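Long-range contacts in enoyl-CoA hydratase (Geobacillus kaustophilus, PDB 2PPY), which probably catalyses the reversible hydration of enoyl-CoA thioesters in fatty acid beta-oxidation, as a member of the crotonase family: residues I19-H23 / R198-R202; I57-D61 / R194-R198; I97-V103 / V212-L217; Q102-L108 / C123-G129. One frame throughout, in Å; residues are numbered along the deposited sequence.

Contact 1 (I19-H23 / R198-R202); sequences IAEIH and REYAR
Ile19, Arg198 and Glu21 carry the contact by which helix 193-205 lies against strand 19-24 of the crotonase-fold sheet. The short strand and helix segments run roughly antiparallel, at 148°, with their axes 10.1 Å apart. Ile19, which buries the most surface here, works through the end of its side chain. Its CG1 stands anti to the carbonyl carbon and CD1 continues outward (chi2 174°), an extended shape that carries the terminal methyl to the helix, 3.7 Å from Ala201 CB and close to the backbone of Arg202.

Two residues along the strand, packing gives way to charge. Arg198 runs extended from CG to NE and presents the NE side of its guanidinium to Glu21 in a side-on, two-pronged salt bridge. The carboxylate and guanidinium are nearly coplanar, and both oxygens use their syn lone pairs; Arg198 NE lies 2.7 Å from Glu21 OE2. This double grip restrains rotation of both groups. The paired charges are only partly buried, and Met59 of the adjacent strand packs against both side chains.

His23 adds a second donor to the carboxylate, while its ND1 is hydrogen-bonded to Asp61, making the histidine a link between two acids. Its NE2 donates to Glu21 OE1 at 2.9 Å, meeting that oxygen on the anti side and 30° out of the carboxylate plane, whereas Arg198 NH2 takes the syn side of the same atom at 3.0 Å.

Contact 2 (I57-D61 / R194-R198); sequences IVMSD and RERTR
Met59, present as selenomethionine, and Arg194 show how a selenoether side chain can lie against an arginine at the border of a core. The Met59 CG sits between the backbone N and the carbonyl carbon (chi1 36°), and the chain then turns at chi3. This puts SE over one face of the Arg194 guanidinium, offset toward its rim, with Arg194 NE 3.7 Å away. The same selenium lies 3.6 Å from Arg198 NH2, approaching that second guanidinium obliquely, so one selenium touches both arginines.

Arg194 leaves the helix with an extended chain from CG to NE, which carries its charged end to the close of the strand. There NH2 serves two acceptors near the edge of the guanidinium: a weak hydrogen bond to Ser60 O at 2.7 Å, and a salt bridge to the anti lone pair of Asp61 OD1 at 3.3 Å. A water bridges Arg194 NH1 and Asp61 OD1, an oxygen also hydrogen-bonded to His23 ND1, while Arg194 NE pairs with Glu109.

Toward the other end the contact is apolar. Thr197 turns OG1 back to Thr193 O and leaves CG2, anti to its backbone N, to meet Ile57 CG2 at 3.9 Å. Ile57 CD1 continues onto the aliphatic CG of Arg198. The 194-198 segment of the helix runs antiparallel to 57-60, and helix 193-205 thus packs across one face of the crotonase-fold sheet.

Contact 3 (I97-V103 / V212-L217); sequences IARSPQV and VSNIKL
Lys216 threads its side chain from helix 209-222 into the turn that joins helix 80-99 to strand 103-108, a helix-to-strand connection of the crotonase fold. Here lies the tight part of the contact. With bends at chi2 (-86°) and chi4 (66°), the lysine curls until CE is 3.2 Å from Ala98 O and NZ lies between two carbonyl oxygens. NZ donates to Ile97 O at 2.8 Å and to Gln102 O at 3.0 Å, clasping the two ends of the turn, and forms a salt bridge with Asp124. The buried ammonium is therefore compensated by a carboxylate as well as by backbone oxygens, which would probably stabilise its charge. Ile97 O also accepts from Ser100 N, which comes from the opposite face of the carbonyl plane to NZ. Also buried, Val103 CG2 meets Val212 CG1 at 3.6 Å.

The partly exposed rim, formed by Leu217, Pro101 and Ser213, is looser apart from one short bond. Leu217 CD2 merely rests against the carbonyl of Arg99, 3.5 Å from its O, where Glu236 of a neighbouring subunit also packs. The exception is Ser213, which holds OG anti to its backbone N and donates to Pro101 O at 2.6 Å, approaching 22° out of the carbonyl plane.

Contact 4 (Q102-L108 / C123-G129); sequences QVYIACL and CDLRFMG
Tyr104 to Leu108 pair with Leu125 to Gly129 as neighbouring parallel strands in the central sheet of the crotonase fold. The short strand axes run 4.6 Å apart at 22°, and the bridges couple Ile105 with Leu125, Ala106 with Arg126, Cys107 with Phe127 and Leu108 with Met128. Hydrogen bonds follow the parallel ladder: Ala106 and Leu108 exchange bonds with Leu125, Phe127 and Gly129, starting from Leu125 N to Tyr104 O. Leu108 N to Phe127 O is short at 2.7 Å.

On the face carrying Ile105, Leu125 and Phe127, apolar groups meet both across the pair and diagonally. Ile105 and Leu125 lie side by side, pointing the same way. Because Ile105 CG2 stands anti to its backbone N, this methyl is placed over the Phe127 ring in a CH-pi contact, 4.0 Å from the centroid and 24° off the normal. Tyr200 of helix 193-205 and Phe188 of strand 186-188 both meet that ring edge-to-face.

The other face holds Ala106, Arg126, Leu108 and Met128. Ala106 CB packs on Arg126 CG at 4.0 Å, while Leu108 CB packs on Met128 CG at 3.9 Å. Arg126 bends at chi3 and turns NH1 back to Cys123 O, which it meets from above the carbonyl plane.

Before the regular ladder begins, Asp124 substitutes a side-chain acceptor for a backbone one. Its OD2 accepts the hydrogen bond from Tyr104 N, nearly straight at 2.7 Å, met on the anti side and 31° out of the carboxylate plane.

The four contacts illustrate how a crotonase fold is built from one sheet and the helices around it. Contacts 1 and 2, with centres about 6 Å apart, share Arg198 and place helix 193-205 against the adjacent strands 19-24 and 55-60. Contact 4 continues the same sheet through strands 103-108 and 125-129, its centre about 8 Å from that of contact 2. Contact 3 is about 19 Å from contact 2, centre to centre, but shares Gln102 and Val103 with contact 4. Along the chain, contact 4 falls between the paired segments of contacts 1 and 2; in those two, a late helix packs on early strands. Contacts 3 and 4, and Tyr200 in contact 1, also touch a second subunit.

Contact 1 (I19-H23 / R198-R202)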
loop_
_atom_site.group_PDB
_atom_site.type_symbol
_atom_site.label_atom_id
_atom_site.label_comp_id
_atom_site.label_asym_id
_atom_site.label_seq_id
_atom_site.Cartn_x
_atom_site.Cartn_y
_atom_site.Cartn_z
ATOM N N ILE A 19 -18.908 22.579 -20.440
ATOM C CA ILE A 19 -18.249 21.464 -21.109
ATOM C C ILE A 19 -17.130 21.971 -22.009
ATOM O O ILE A 19 -17.274 22.992 -22.684
ATOM C CB ILE A 19 -19.233 20.657 -21.981
ATOM C CG1 ILE A 19 -20.332 20.049 -21.108
ATOM C CG2 ILE A 19 -18.487 19.563 -22.731
ATOM C CD1 ILE A 19 -21.420 19.349 -21.899
ATOM N N ALA A 20 -16.010 21.260 -22.005
ATOM C CA ALA A 20 -14.880 21.620 -22.846
ATOM C C ALA A 20 -14.583 20.423 -23.725
ATOM O O ALA A 20 -14.590 19.285 -23.257
ATOM C CB ALA A 20 -13.661 21.960 -21.995
ATOM N N GLU A 21 -14.347 20.671 -25.005
ATOM C CA GLU A 21 -14.037 19.587 -25.918
ATOM C C GLU A 21 -12.645 19.820 -26.460
ATOM O O GLU A 21 -12.350 20.882 -27.003
ATOM C CB GLU A 21 -15.026 19.533 -27.084
ATOM C CG GLU A 21 -16.485 19.480 -26.689
ATOM C CD GLU A 21 -17.381 19.082 -27.851
ATOM O OE1 GLU A 21 -17.012 19.362 -29.010
ATOM O OE2 GLU A 21 -18.457 18.496 -27.607
ATOM N N ILE A 22 -11.784 18.826 -26.292
ATOM C CA ILE A 22 -10.426 18.923 -26.791
ATOM C C ILE A 22 -10.389 18.098 -28.069
ATOM O O ILE A 22 -10.408 16.864 -28.024
ATOM C CB ILE A 22 -9.412 18.351 -25.778
ATOM C CG1 ILE A 22 -9.570 19.052 -24.423
ATOM C CG2 ILE A 22 -7.998 18.541 -26.307
ATOM C CD1 ILE A 22 -8.643 18.523 -23.328
ATOM N N HIS A 23 -10.372 18.782 -29.210
ATOM C CA HIS A 23 -10.337 18.096 -30.492
ATOM C C HIS A 23 -8.903 17.891 -30.937
ATOM O O HIS A 23 -8.107 18.826 -30.942
ATOM C CB HIS A 23 -11.099 18.892 -31.551
ATOM C CG HIS A 23 -12.583 18.876 -31.365
ATOM N ND1 HIS A 23 -13.440 18.263 -32.256
ATOM C CD2 HIS A 23 -13.365 19.391 -30.387
ATOM C CE1 HIS A 23 -14.683 18.405 -31.835
ATOM N NE2 HIS A 23 -14.666 19.086 -30.704
ATOM N N ARG A 198 -21.971 13.682 -25.904
ATOM C CA ARG A 198 -22.296 15.053 -25.505
ATOM C C ARG A 198 -23.544 15.089 -24.635
ATOM O O ARG A 198 -23.646 15.900 -23.714
ATOM C CB ARG A 198 -22.507 15.936 -26.741
ATOM C CG ARG A 198 -21.213 16.428 -27.365
ATOM C CD ARG A 198 -21.407 16.913 -28.788
ATOM N NE ARG A 198 -20.158 17.418 -29.345
ATOM C CZ ARG A 198 -19.882 17.472 -30.646
ATOM N NH1 ARG A 198 -20.773 17.047 -31.533
ATOM N NH2 ARG A 198 -18.713 17.945 -31.058
ATOM N N GLU A 199 -24.492 14.207 -24.934
ATOM C CA GLU A 199 -25.731 14.129 -24.169
ATOM C C GLU A 199 -25.422 13.700 -22.736
ATOM O O GLU A 199 -26.016 14.209 -21.787
ATOM C CB GLU A 199 -26.685 13.130 -24.825
ATOM C CG GLU A 199 -28.007 12.953 -24.105
ATOM C CD GLU A 199 -28.952 12.035 -24.859
ATOM O OE1 GLU A 199 -29.295 12.361 -26.016
ATOM O OE2 GLU A 199 -29.348 10.988 -24.299
ATOM N N TYR A 200 -24.483 12.769 -22.590
ATOM C CA TYR A 200 -24.080 12.276 -21.276
ATOM C C TYR A 200 -23.403 13.402 -20.512
ATOM O O TYR A 200 -23.707 13.641 -19.343
ATOM C CB TYR A 200 -23.124 11.090 -21.440
ATOM C CG TYR A 200 -22.670 10.432 -20.152
ATOM C CD1 TYR A 200 -21.670 11.003 -19.363
ATOM C CD2 TYR A 200 -23.208 9.207 -19.748
ATOM C CE1 TYR A 200 -21.207 10.365 -18.203
ATOM C CE2 TYR A 200 -22.755 8.563 -18.589
ATOM C CZ TYR A 200 -21.751 9.148 -17.825
ATOM O OH TYR A 200 -21.275 8.506 -16.700
ATOM N N ALA A 201 -22.491 14.101 -21.182
ATOM C CA ALA A 201 -21.776 15.211 -20.563
ATOM C C ALA A 201 -22.756 16.317 -20.175
ATOM O O ALA A 201 -22.627 16.922 -19.110
ATOM C CB ALA A 201 -20.716 15.753 -21.516
ATOM N N ARG A 202 -23.732 16.582 -21.039
ATOM C CA ARG A 202 -24.725 17.608 -20.749
ATOM C C ARG A 202 -25.425 17.322 -19.425
ATOM O O ARG A 202 -25.546 18.212 -18.581
ATOM C CB ARG A 202 -25.764 17.700 -21.875
ATOM C CG ARG A 202 -25.289 18.455 -23.114
ATOM C CD ARG A 202 -26.448 18.747 -24.068
ATOM N NE ARG A 202 -26.910 17.563 -24.797
ATOM C CZ ARG A 202 -26.349 17.102 -25.911
ATOM N NH1 ARG A 202 -25.300 17.723 -26.434
ATOM N NH2 ARG A 202 -26.837 16.021 -26.506
#

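Contact 2 (I57-D61 / R194-R198)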
loop_
_atom_site.group_PDB
_atom_site.type_symbol
_atom_site.label_atom_id
_atom_site.label_comp_id
_atom_site.label_asym_id
_atom_site.label_seq_id
_atom_site.Cartn_x
_atom_site.Cartn_y
_atom_site.Cartn_z
ATOM N N ILE A 57 -14.525 16.507 -22.789
ATOM C CA ILE A 57 -14.643 15.423 -23.750
ATOM C C ILE A 57 -13.439 15.487 -24.679
ATOM O O ILE A 57 -13.160 16.521 -25.281
ATOM C CB ILE A 57 -15.902 15.544 -24.632
ATOM C CG1 ILE A 57 -17.164 15.566 -23.775
ATOM C CG2 ILE A 57 -15.960 14.358 -25.589
ATOM C CD1 ILE A 57 -18.437 15.825 -24.585
ATOM N N VAL A 58 -12.719 14.384 -24.793
ATOM C CA VAL A 58 -11.580 14.364 -25.687
ATOM C C VAL A 58 -12.011 13.585 -26.922
ATOM O O VAL A 58 -12.425 12.433 -26.820
ATOM C CB VAL A 58 -10.364 13.689 -25.026
ATOM C CG1 VAL A 58 -9.172 13.709 -25.977
ATOM C CG2 VAL A 58 -10.027 14.404 -23.721
HETATM N N MSE A 59 -11.957 14.234 -28.081
HETATM C CA MSE A 59 -12.331 13.582 -29.328
HETATM C C MSE A 59 -11.348 13.889 -30.447
HETATM O O MSE A 59 -10.468 14.734 -30.299
HETATM C CB MSE A 59 -13.762 13.958 -29.743
HETATM C CG MSE A 59 -14.194 15.382 -29.443
HETATM SE SE MSE A 59 -15.990 15.754 -30.120
HETATM C CE MSE A 59 -17.062 15.232 -28.608
ATOM N N SER A 60 -11.495 13.181 -31.561
ATOM C CA SER A 60 -10.608 13.343 -32.705
ATOM C C SER A 60 -11.347 13.828 -33.944
ATOM O O SER A 60 -12.481 13.414 -34.198
ATOM C CB SER A 60 -9.924 12.007 -33.014
ATOM O OG SER A 60 -9.165 12.068 -34.210
ATOM N N ASP A 61 -10.701 14.701 -34.711
ATOM C CA ASP A 61 -11.299 15.220 -35.936
ATOM C C ASP A 61 -10.752 14.456 -37.133
ATOM O O ASP A 61 -11.052 14.789 -38.277
ATOM C CB ASP A 61 -10.996 16.711 -36.116
ATOM C CG ASP A 61 -11.613 17.572 -35.033
ATOM O OD1 ASP A 61 -12.742 17.266 -34.589
ATOM O OD2 ASP A 61 -10.972 18.568 -34.638
ATOM N N ARG A 194 -20.735 10.926 -31.008
ATOM C CA ARG A 194 -20.509 12.273 -30.500
ATOM C C ARG A 194 -21.764 12.815 -29.841
ATOM O O ARG A 194 -21.710 13.454 -28.789
ATOM C CB ARG A 194 -20.099 13.216 -31.630
ATOM C CG ARG A 194 -18.710 12.985 -32.158
ATOM C CD ARG A 194 -18.218 14.209 -32.894
ATOM N NE ARG A 194 -16.839 14.047 -33.340
ATOM C CZ ARG A 194 -16.100 15.031 -33.837
ATOM N NH1 ARG A 194 -16.609 16.253 -33.951
ATOM N NH2 ARG A 194 -14.850 14.793 -34.209
ATOM N N GLU A 195 -22.896 12.553 -30.484
ATOM C CA GLU A 195 -24.191 12.999 -30.000
ATOM C C GLU A 195 -24.481 12.455 -28.604
ATOM O O GLU A 195 -24.750 13.215 -27.677
ATOM C CB GLU A 195 -25.283 12.539 -30.967
ATOM C CG GLU A 195 -26.664 13.103 -30.682
ATOM C CD GLU A 195 -27.739 12.461 -31.541
ATOM O OE1 GLU A 195 -27.391 11.845 -32.571
ATOM O OE2 GLU A 195 -28.932 12.581 -31.193
ATOM N N ARG A 196 -24.421 11.137 -28.456
ATOM C CA ARG A 196 -24.705 10.515 -27.170
ATOM C C ARG A 196 -23.652 10.822 -26.102
ATOM O O ARG A 196 -23.973 10.890 -24.918
ATOM C CB ARG A 196 -24.891 9.009 -27.360
ATOM C CG ARG A 196 -26.015 8.688 -28.351
ATOM C CD ARG A 196 -26.385 7.222 -28.359
ATOM N NE ARG A 196 -26.817 6.777 -27.039
ATOM C CZ ARG A 196 -27.211 5.539 -26.764
ATOM N NH1 ARG A 196 -27.232 4.621 -27.722
ATOM N NH2 ARG A 196 -27.570 5.215 -25.528
ATOM N N THR A 197 -22.402 11.016 -26.516
ATOM C CA THR A 197 -21.347 11.356 -25.564
ATOM C C THR A 197 -21.652 12.746 -25.008
ATOM O O THR A 197 -21.602 12.966 -23.794
ATOM C CB THR A 197 -19.951 11.385 -26.232
ATOM O OG1 THR A 197 -19.608 10.069 -26.683
ATOM C CG2 THR A 197 -18.891 11.866 -25.241
ATOM N N ARG A 198 -21.971 13.682 -25.904
ATOM C CA ARG A 198 -22.296 15.053 -25.505
ATOM C C ARG A 198 -23.544 15.089 -24.635
ATOM O O ARG A 198 -23.646 15.900 -23.714
ATOM C CB ARG A 198 -22.507 15.936 -26.741
ATOM C CG ARG A 198 -21.213 16.428 -27.365
ATOM C CD ARG A 198 -21.407 16.913 -28.788
ATOM N NE ARG A 198 -20.158 17.418 -29.345
ATOM C CZ ARG A 198 -19.882 17.472 -30.646
ATOM N NH1 ARG A 198 -20.773 17.047 -31.533
ATOM N NH2 ARG A 198 -18.713 17.945 -31.058
HETATM O O HOH W 1 -15.405 18.468 -35.154
#

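Contact 3 (I97-V103 / V212-L217)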
loop_
_atom_site.group_PDB
_atom_site.type_symbol
_atom_site.label_atom_id
_atom_site.label_comp_id
_atom_site.label_asym_id
_atom_site.label_seq_id
_atom_site.Cartn_x
_atom_site.Cartn_y
_atom_site.Cartn_z
ATOM N N ILE A 97 -5.055 14.186 -15.095
ATOM C CA ILE A 97 -6.492 14.015 -15.289
ATOM C C ILE A 97 -7.217 13.474 -14.050
ATOM O O ILE A 97 -8.259 13.997 -13.654
ATOM C CB ILE A 97 -6.771 13.081 -16.501
ATOM C CG1 ILE A 97 -6.233 13.729 -17.779
ATOM C CG2 ILE A 97 -8.269 12.827 -16.640
ATOM C CD1 ILE A 97 -6.344 12.863 -19.009
ATOM N N ALA A 98 -6.668 12.431 -13.438
ATOM C CA ALA A 98 -7.282 11.844 -12.251
ATOM C C ALA A 98 -7.339 12.838 -11.092
ATOM O O ALA A 98 -8.161 12.697 -10.192
ATOM C CB ALA A 98 -6.514 10.597 -11.830
ATOM N N ARG A 99 -6.466 13.841 -11.117
ATOM C CA ARG A 99 -6.431 14.842 -10.058
ATOM C C ARG A 99 -7.284 16.068 -10.368
ATOM O O ARG A 99 -7.488 16.912 -9.494
ATOM C CB ARG A 99 -4.986 15.293 -9.804
ATOM C CG ARG A 99 -4.019 14.155 -9.549
ATOM C CD ARG A 99 -2.643 14.660 -9.138
ATOM N NE ARG A 99 -1.657 13.583 -9.160
ATOM C CZ ARG A 99 -0.641 13.515 -10.015
ATOM N NH1 ARG A 99 -0.460 14.470 -10.923
ATOM N NH2 ARG A 99 0.187 12.481 -9.975
ATOM N N SER A 100 -7.771 16.172 -11.605
ATOM C CA SER A 100 -8.584 17.316 -12.032
ATOM C C SER A 100 -10.048 17.266 -11.583
ATOM O O SER A 100 -10.644 16.196 -11.482
ATOM C CB SER A 100 -8.529 17.452 -13.557
ATOM O OG SER A 100 -7.199 17.654 -14.003
ATOM N N PRO A 101 -10.653 18.438 -11.328
ATOM C CA PRO A 101 -12.050 18.506 -10.890
ATOM C C PRO A 101 -13.034 18.024 -11.947
ATOM O O PRO A 101 -14.084 17.475 -11.611
ATOM C CB PRO A 101 -12.254 19.995 -10.582
ATOM C CG PRO A 101 -10.875 20.513 -10.340
ATOM C CD PRO A 101 -10.062 19.784 -11.376
ATOM N N GLN A 102 -12.699 18.241 -13.218
ATOM C CA GLN A 102 -13.571 17.849 -14.326
ATOM C C GLN A 102 -13.550 16.361 -14.606
ATOM O O GLN A 102 -12.537 15.693 -14.399
ATOM C CB GLN A 102 -13.171 18.541 -15.638
ATOM C CG GLN A 102 -13.280 20.049 -15.682
ATOM C CD GLN A 102 -12.119 20.735 -15.003
ATOM O OE1 GLN A 102 -11.024 20.175 -14.898
ATOM N NE2 GLN A 102 -12.343 21.964 -14.552
ATOM N N VAL A 103 -14.674 15.855 -15.104
ATOM C CA VAL A 103 -14.781 14.458 -15.480
ATOM C C VAL A 103 -14.275 14.392 -16.919
ATOM O O VAL A 103 -14.783 15.094 -17.799
ATOM C CB VAL A 103 -16.246 13.968 -15.428
ATOM C CG1 VAL A 103 -16.369 12.592 -16.068
ATOM C CG2 VAL A 103 -16.717 13.916 -13.987
ATOM N N VAL A 212 -20.501 15.773 -8.433
ATOM C CA VAL A 212 -19.944 14.966 -9.510
ATOM C C VAL A 212 -18.425 15.010 -9.443
ATOM O O VAL A 212 -17.754 13.980 -9.509
ATOM C CB VAL A 212 -20.388 15.494 -10.891
ATOM C CG1 VAL A 212 -19.528 14.879 -11.987
ATOM C CG2 VAL A 212 -21.859 15.151 -11.128
ATOM N N SER A 213 -17.894 16.219 -9.304
ATOM C CA SER A 213 -16.458 16.427 -9.248
ATOM C C SER A 213 -15.797 15.730 -8.056
ATOM O O SER A 213 -14.811 15.006 -8.220
ATOM C CB SER A 213 -16.160 17.928 -9.218
ATOM O OG SER A 213 -14.765 18.156 -9.223
ATOM N N ASN A 214 -16.338 15.941 -6.860
ATOM C CA ASN A 214 -15.778 15.315 -5.670
ATOM C C ASN A 214 -15.896 13.789 -5.732
ATOM O O ASN A 214 -15.058 13.080 -5.182
ATOM C CB ASN A 214 -16.455 15.874 -4.410
ATOM C CG ASN A 214 -15.828 17.178 -3.944
ATOM O OD1 ASN A 214 -15.136 17.854 -4.708
ATOM N ND2 ASN A 214 -16.070 17.542 -2.686
ATOM N N ILE A 215 -16.925 13.282 -6.406
ATOM C CA ILE A 215 -17.099 11.834 -6.545
ATOM C C ILE A 215 -15.961 11.267 -7.399
ATOM O O ILE A 215 -15.365 10.238 -7.064
ATOM C CB ILE A 215 -18.440 11.480 -7.237
ATOM C CG1 ILE A 215 -19.605 11.710 -6.275
ATOM C CG2 ILE A 215 -18.419 10.029 -7.708
ATOM C CD1 ILE A 215 -20.971 11.544 -6.924
ATOM N N LYS A 216 -15.675 11.950 -8.507
ATOM C CA LYS A 216 -14.617 11.547 -9.422
ATOM C C LYS A 216 -13.271 11.544 -8.706
ATOM O O LYS A 216 -12.460 10.652 -8.915
ATOM C CB LYS A 216 -14.593 12.478 -10.647
ATOM C CG LYS A 216 -13.349 12.374 -11.538
ATOM C CD LYS A 216 -12.225 13.273 -11.020
ATOM C CE LYS A 216 -10.915 13.047 -11.760
ATOM N NZ LYS A 216 -10.975 13.438 -13.195
ATOM N N LEU A 217 -13.035 12.543 -7.862
ATOM C CA LEU A 217 -11.789 12.613 -7.110
ATOM C C LEU A 217 -11.726 11.483 -6.082
ATOM O O LEU A 217 -10.690 10.842 -5.899
ATOM C CB LEU A 217 -11.675 13.956 -6.381
ATOM C CG LEU A 217 -11.473 15.214 -7.231
ATOM C CD1 LEU A 217 -11.504 16.438 -6.331
ATOM C CD2 LEU A 217 -10.147 15.122 -7.980
#

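Contact 4 (Q102-L108 / C123-G129)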
loop_
_atom_site.group_PDB
_atom_site.type_symbol
_atom_site.label_atom_id
_atom_site.label_comp_id
_atom_site.label_asym_id
_atom_site.label_seq_id
_atom_site.Cartn_x
_atom_site.Cartn_y
_atom_site.Cartn_z
ATOM N N GLN A 102 -12.699 18.241 -13.218
ATOM C CA GLN A 102 -13.571 17.849 -14.326
ATOM C C GLN A 102 -13.550 16.361 -14.606
ATOM O O GLN A 102 -12.537 15.693 -14.399
ATOM C CB GLN A 102 -13.171 18.541 -15.638
ATOM C CG GLN A 102 -13.280 20.049 -15.682
ATOM C CD GLN A 102 -12.119 20.735 -15.003
ATOM O OE1 GLN A 102 -11.024 20.175 -14.898
ATOM N NE2 GLN A 102 -12.343 21.964 -14.552
ATOM N N VAL A 103 -14.674 15.855 -15.104
ATOM C CA VAL A 103 -14.781 14.458 -15.480
ATOM C C VAL A 103 -14.275 14.392 -16.919
ATOM O O VAL A 103 -14.783 15.094 -17.799
ATOM C CB VAL A 103 -16.246 13.968 -15.428
ATOM C CG1 VAL A 103 -16.369 12.592 -16.068
ATOM C CG2 VAL A 103 -16.717 13.916 -13.987
ATOM N N TYR A 104 -13.259 13.571 -17.152
ATOM C CA TYR A 104 -12.694 13.416 -18.486
ATOM C C TYR A 104 -13.269 12.196 -19.211
ATOM O O TYR A 104 -13.184 11.070 -18.723
ATOM C CB TYR A 104 -11.168 13.306 -18.401
ATOM C CG TYR A 104 -10.454 14.645 -18.401
ATOM C CD1 TYR A 104 -10.652 15.569 -17.374
ATOM C CD2 TYR A 104 -9.606 14.998 -19.449
ATOM C CE1 TYR A 104 -10.023 16.820 -17.396
ATOM C CE2 TYR A 104 -8.975 16.240 -19.481
ATOM C CZ TYR A 104 -9.189 17.143 -18.456
ATOM O OH TYR A 104 -8.578 18.368 -18.507
ATOM N N ILE A 105 -13.857 12.433 -20.378
ATOM C CA ILE A 105 -14.453 11.367 -21.174
ATOM C C ILE A 105 -13.740 11.266 -22.517
ATOM O O ILE A 105 -13.583 12.265 -23.220
ATOM C CB ILE A 105 -15.950 11.639 -21.458
ATOM C CG1 ILE A 105 -16.693 11.907 -20.150
ATOM C CG2 ILE A 105 -16.579 10.440 -22.180
ATOM C CD1 ILE A 105 -18.140 12.305 -20.361
ATOM N N ALA A 106 -13.309 10.062 -22.867
ATOM C CA ALA A 106 -12.643 9.835 -24.141
ATOM C C ALA A 106 -13.706 9.416 -25.148
ATOM O O ALA A 106 -14.343 8.376 -24.984
ATOM C CB ALA A 106 -11.607 8.740 -24.000
ATOM N N CYS A 107 -13.910 10.231 -26.178
ATOM C CA CYS A 107 -14.897 9.917 -27.205
ATOM C C CYS A 107 -14.166 9.197 -28.330
ATOM O O CYS A 107 -13.546 9.831 -29.182
ATOM C CB CYS A 107 -15.545 11.197 -27.737
ATOM S SG CYS A 107 -16.926 10.898 -28.879
ATOM N N LEU A 108 -14.245 7.870 -28.334
ATOM C CA LEU A 108 -13.549 7.074 -29.334
ATOM C C LEU A 108 -14.388 6.769 -30.577
ATOM O O LEU A 108 -15.341 5.987 -30.529
ATOM C CB LEU A 108 -13.060 5.778 -28.682
ATOM C CG LEU A 108 -12.281 5.991 -27.374
ATOM C CD1 LEU A 108 -11.935 4.637 -26.757
ATOM C CD2 LEU A 108 -11.009 6.804 -27.639
ATOM N N CYS A 123 -8.248 8.766 -18.961
ATOM C CA CYS A 123 -9.486 9.523 -18.790
ATOM C C CYS A 123 -10.400 8.751 -17.835
ATOM O O CYS A 123 -10.211 7.553 -17.627
ATOM C CB CYS A 123 -10.185 9.721 -20.136
ATOM S SG CYS A 123 -9.262 10.736 -21.314
ATOM N N ASP A 124 -11.387 9.435 -17.262
ATOM C CA ASP A 124 -12.315 8.815 -16.315
ATOM C C ASP A 124 -13.281 7.823 -16.960
ATOM O O ASP A 124 -13.669 6.835 -16.334
ATOM C CB ASP A 124 -13.119 9.899 -15.578
ATOM C CG ASP A 124 -12.228 10.915 -14.883
ATOM O OD1 ASP A 124 -11.259 10.488 -14.227
ATOM O OD2 ASP A 124 -12.492 12.136 -14.983
ATOM N N LEU A 125 -13.670 8.089 -18.204
ATOM C CA LEU A 125 -14.598 7.219 -18.919
ATOM C C LEU A 125 -14.213 7.108 -20.390
ATOM O O LEU A 125 -13.550 7.984 -20.930
ATOM C CB LEU A 125 -16.024 7.772 -18.820
ATOM C CG LEU A 125 -16.662 7.956 -17.441
ATOM C CD1 LEU A 125 -17.882 8.873 -17.554
ATOM C CD2 LEU A 125 -17.043 6.603 -16.863
ATOM N N ARG A 126 -14.652 6.028 -21.032
ATOM C CA ARG A 126 -14.372 5.796 -22.444
ATOM C C ARG A 126 -15.631 5.334 -23.175
ATOM O O ARG A 126 -16.207 4.308 -22.821
ATOM C CB ARG A 126 -13.277 4.734 -22.592
ATOM C CG ARG A 126 -11.883 5.203 -22.169
ATOM C CD ARG A 126 -11.020 4.025 -21.737
ATOM N NE ARG A 126 -11.515 3.455 -20.486
ATOM C CZ ARG A 126 -11.405 4.050 -19.300
ATOM N NH1 ARG A 126 -10.807 5.233 -19.199
ATOM N NH2 ARG A 126 -11.910 3.475 -18.217
ATOM N N PHE A 127 -16.060 6.105 -24.176
ATOM C CA PHE A 127 -17.240 5.768 -24.985
ATOM C C PHE A 127 -16.745 5.524 -26.408
ATOM O O PHE A 127 -16.004 6.339 -26.957
ATOM C CB PHE A 127 -18.266 6.916 -24.996
ATOM C CG PHE A 127 -18.818 7.277 -23.632
ATOM C CD1 PHE A 127 -18.728 6.391 -22.556
ATOM C CD2 PHE A 127 -19.447 8.505 -23.431
ATOM C CE1 PHE A 127 -19.251 6.732 -21.295
ATOM C CE2 PHE A 127 -19.973 8.855 -22.178
ATOM C CZ PHE A 127 -19.876 7.964 -21.109
HETATM N N MSE A 128 -17.153 4.415 -27.016
HETATM C CA MSE A 128 -16.686 4.089 -28.360
HETATM C C MSE A 128 -17.789 3.776 -29.374
HETATM O O MSE A 128 -18.828 3.226 -29.017
HETATM C CB MSE A 128 -15.716 2.910 -28.261
HETATM C CG MSE A 128 -15.031 2.511 -29.553
HETATM SE SE MSE A 128 -13.536 1.345 -29.165
HETATM C CE MSE A 128 -12.210 2.123 -30.340
ATOM N N GLY A 129 -17.545 4.127 -30.637
ATOM C CA GLY A 129 -18.516 3.866 -31.691
ATOM C C GLY A 129 -18.512 2.403 -32.098
ATOM O O GLY A 129 -17.458 1.765 -32.071
#